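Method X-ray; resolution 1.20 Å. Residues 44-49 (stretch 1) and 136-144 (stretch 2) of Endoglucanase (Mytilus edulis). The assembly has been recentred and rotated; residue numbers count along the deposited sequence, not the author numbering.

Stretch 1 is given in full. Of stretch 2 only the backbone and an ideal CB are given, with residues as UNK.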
# COMPACT_ATOMS: atom_id res chain seq x y z
N ASN A 44 -1.98 -9.38 11.37
CA ASN A 44 -1.78 -8.13 10.63
C ASN A 44 -0.36 -7.56 10.83
O ASN A 44 0.26 -7.06 9.89
CB ASN A 44 -2.76 -7.01 11.05
CG ASN A 44 -4.23 -7.41 11.06
OD1 ASN A 44 -4.61 -8.45 11.58
ND2 ASN A 44 -5.09 -6.51 10.58
N ALA A 45 0.14 -7.61 12.06
CA ALA A 45 1.36 -6.88 12.42
C ALA A 45 2.60 -7.33 11.65
O ALA A 45 3.48 -6.51 11.38
CB ALA A 45 1.62 -6.98 13.93
N GLY A 46 2.66 -8.63 11.31
CA GLY A 46 3.82 -9.21 10.67
C GLY A 46 3.60 -9.47 9.19
O GLY A 46 4.49 -10.00 8.53
N SER A 47 2.44 -9.10 8.64
CA SER A 47 2.12 -9.34 7.22
C SER A 47 2.54 -8.18 6.32
O SER A 47 2.82 -7.08 6.79
CB SER A 47 0.62 -9.56 7.06
OG SER A 47 0.25 -10.82 7.59
N PHE A 48 2.59 -8.47 5.02
CA PHE A 48 2.73 -7.45 3.98
C PHE A 48 1.33 -6.89 3.70
O PHE A 48 0.55 -7.42 2.90
CB PHE A 48 3.39 -8.03 2.72
CG PHE A 48 4.88 -8.30 2.85
CD1 PHE A 48 5.43 -9.47 2.34
CD2 PHE A 48 5.74 -7.36 3.43
CE1 PHE A 48 6.81 -9.71 2.43
CE2 PHE A 48 7.12 -7.61 3.51
CZ PHE A 48 7.65 -8.78 2.99
N VAL A 49 1.01 -5.82 4.43
CA VAL A 49 -0.25 -5.09 4.31
C VAL A 49 0.02 -3.61 4.15
O VAL A 49 1.10 -3.12 4.48
CB VAL A 49 -1.19 -5.38 5.52
CG1 VAL A 49 -1.60 -6.86 5.54
CG2 VAL A 49 -0.57 -4.94 6.85
N UNK A 136 6.12 -2.08 11.27
CA UNK A 136 6.37 -2.10 12.71
C UNK A 136 7.25 -3.26 13.15
O UNK A 136 7.86 -3.20 14.23
CB UNK A 136 5.04 -2.16 13.46
N UNK A 137 7.33 -4.32 12.34
CA UNK A 137 8.20 -5.47 12.62
C UNK A 137 9.36 -5.56 11.63
O UNK A 137 10.00 -6.61 11.51
CB UNK A 137 7.39 -6.77 12.58
N UNK A 138 9.64 -4.45 10.94
CA UNK A 138 10.74 -4.32 9.99
C UNK A 138 10.61 -5.30 8.82
O UNK A 138 11.61 -5.63 8.17
CB UNK A 138 12.07 -4.54 10.71
N UNK A 139 9.38 -5.70 8.50
CA UNK A 139 9.19 -6.59 7.36
C UNK A 139 9.60 -5.95 6.02
O UNK A 139 10.02 -6.65 5.08
CB UNK A 139 7.72 -7.03 7.29
N UNK A 140 9.47 -4.63 5.93
CA UNK A 140 9.85 -3.91 4.71
C UNK A 140 11.30 -3.41 4.77
O UNK A 140 12.08 -3.69 3.87
CB UNK A 140 8.90 -2.73 4.48
N UNK A 141 11.70 -2.71 5.84
CA UNK A 141 13.09 -2.23 5.93
C UNK A 141 14.10 -3.38 6.07
O UNK A 141 15.25 -3.21 5.70
CB UNK A 141 13.23 -1.28 7.12
N UNK A 142 13.67 -4.55 6.56
CA UNK A 142 14.54 -5.71 6.63
C UNK A 142 15.02 -6.18 5.26
O UNK A 142 16.08 -6.81 5.16
CB UNK A 142 13.81 -6.85 7.34
N UNK A 143 14.23 -5.87 4.22
CA UNK A 143 14.61 -6.15 2.83
C UNK A 143 15.43 -5.03 2.18
O UNK A 143 15.72 -5.08 0.99
CB UNK A 143 13.35 -6.40 2.00
N UNK A 144 15.78 -4.00 2.95
CA UNK A 144 16.48 -2.87 2.38
C UNK A 144 15.57 -1.90 1.64
O UNK A 144 16.06 -1.04 0.91
CB UNK A 144 17.57 -3.37 1.43

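Position 136 opens the second stretch beside Ala-45, their CA atoms 6.9 Å apart. Its CB would point sideways, 5.1 Å from Ala-45 O, and backbone angles of -63/-21 are open to almost any residue, so stretch 1 sets little demand here. The deposited residue is Gly-136, which makes no contact with stretch 1.

Position 137 comes closer, its CA 6.1 Å from that of Gly-46. The CA-to-CB bond points toward stretch 1, and the ideal CB lies 4.1 Å from Ala-45 O. What it faces is a small surface, the methyl and carbonyl O of Ala-45 and the bare CA of Gly-46, over which a long, flexible chain could lie; lysine, arginine, methionine or glutamine would all be reasonable. The residue is Arg-137, whose chain lies along this surface, CD coming 4.0 Å from Ala-45 CB and 3.8 Å from Gly-46 CA. The guanidinium forms no hydrogen bond or salt bridge with stretch 1. The absence of a side chain at Gly-46 is not forced by this neighbour, since there is room for a CB.

At 138 the backbone turns to left-handed angles, 61/26, which favour glycine, asparagine or aspartate without excluding others. Its CB points where stretch 1 is out of reach, and Ser-138 occupies it without touching stretch 1.

Position 139 is the most informative. Its CB points toward stretch 1, with the ideal atom 3.9 Å from Phe-48 CE2, 4.6 Å from Gly-46 O and 4.9 Å from Ser-47 O. Farther in, the carbonyls of Ala-45 and Ser-47 offer two acceptors, so a side chain carrying a donor is wanted, long enough to reach from the CB to both carbonyls; glutamine, lysine or arginine could be considered. Gln-139 meets the demand with a single nitrogen. Gln-139 NE2 donates to Ala-45 O at 2.9 Å and to Ser-47 O at 3.0 Å, one amide group thereby bridging the turn around Gly-46. The other end of the amide is also used, Gln-139 OE1 accepting from Arg-137 N at 3.0 Å. This arrangement accompanies an unusual chi2 of -95°, between wells.

At 140 the CB points sideways, 5.3 Å from Phe-48 CE2, and a modest apolar group such as valine, isoleucine or leucine would suit the ring edge. Val-140, with chi1 t, places CG2 4.4 Å from Phe-48 CE2.

Positions 141 and 142 lie out of reach in a 3-10 segment. Thr-141 makes no contact with stretch 1. At 142 a CB would come within 2.6 Å of Ser-138 O, which explains Gly-142.

Position 143 points toward stretch 1, but no atom of stretch 1 lies within 5.5 Å of its ideal CB; an extended apolar side chain such as methionine, leucine or phenylalanine could reach the phenyl ring. Met-143 does so, its CE 4.0 Å from Phe-48 CZ and its SD 5.2 Å from the Phe-48 ring centroid, an oblique sulfur-aromatic approach.

Position 144, with angles of 79/13, would jam a CB against the preceding carbonyl; Gly-144 follows.

Stretch 2 (136-144) GRSQVTGMG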
# COMPACT_ATOMS: atom_id res chain seq x y z
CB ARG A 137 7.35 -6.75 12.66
CG ARG A 137 6.40 -6.77 13.85
CD ARG A 137 5.46 -7.93 13.88
NE ARG A 137 6.15 -9.19 14.15
CZ ARG A 137 6.44 -9.67 15.36
NH1 ARG A 137 6.12 -9.00 16.45
NH2 ARG A 137 7.07 -10.83 15.47
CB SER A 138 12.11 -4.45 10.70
OG SER A 138 12.28 -3.43 11.67
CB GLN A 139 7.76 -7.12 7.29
CG GLN A 139 6.62 -6.07 7.26
CD GLN A 139 6.06 -5.78 8.65
OE1 GLN A 139 6.77 -5.30 9.54
NE2 GLN A 139 4.78 -6.08 8.85
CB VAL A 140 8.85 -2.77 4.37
CG1 VAL A 140 9.24 -2.06 3.08
CG2 VAL A 140 7.43 -3.33 4.26
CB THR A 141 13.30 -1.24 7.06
OG1 THR A 141 12.64 -1.70 8.25
CG2 THR A 141 12.68 0.13 6.72
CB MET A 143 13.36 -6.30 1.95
CG MET A 143 12.39 -7.33 2.39
SD MET A 143 11.08 -7.61 1.16
CE MET A 143 10.10 -6.10 1.27
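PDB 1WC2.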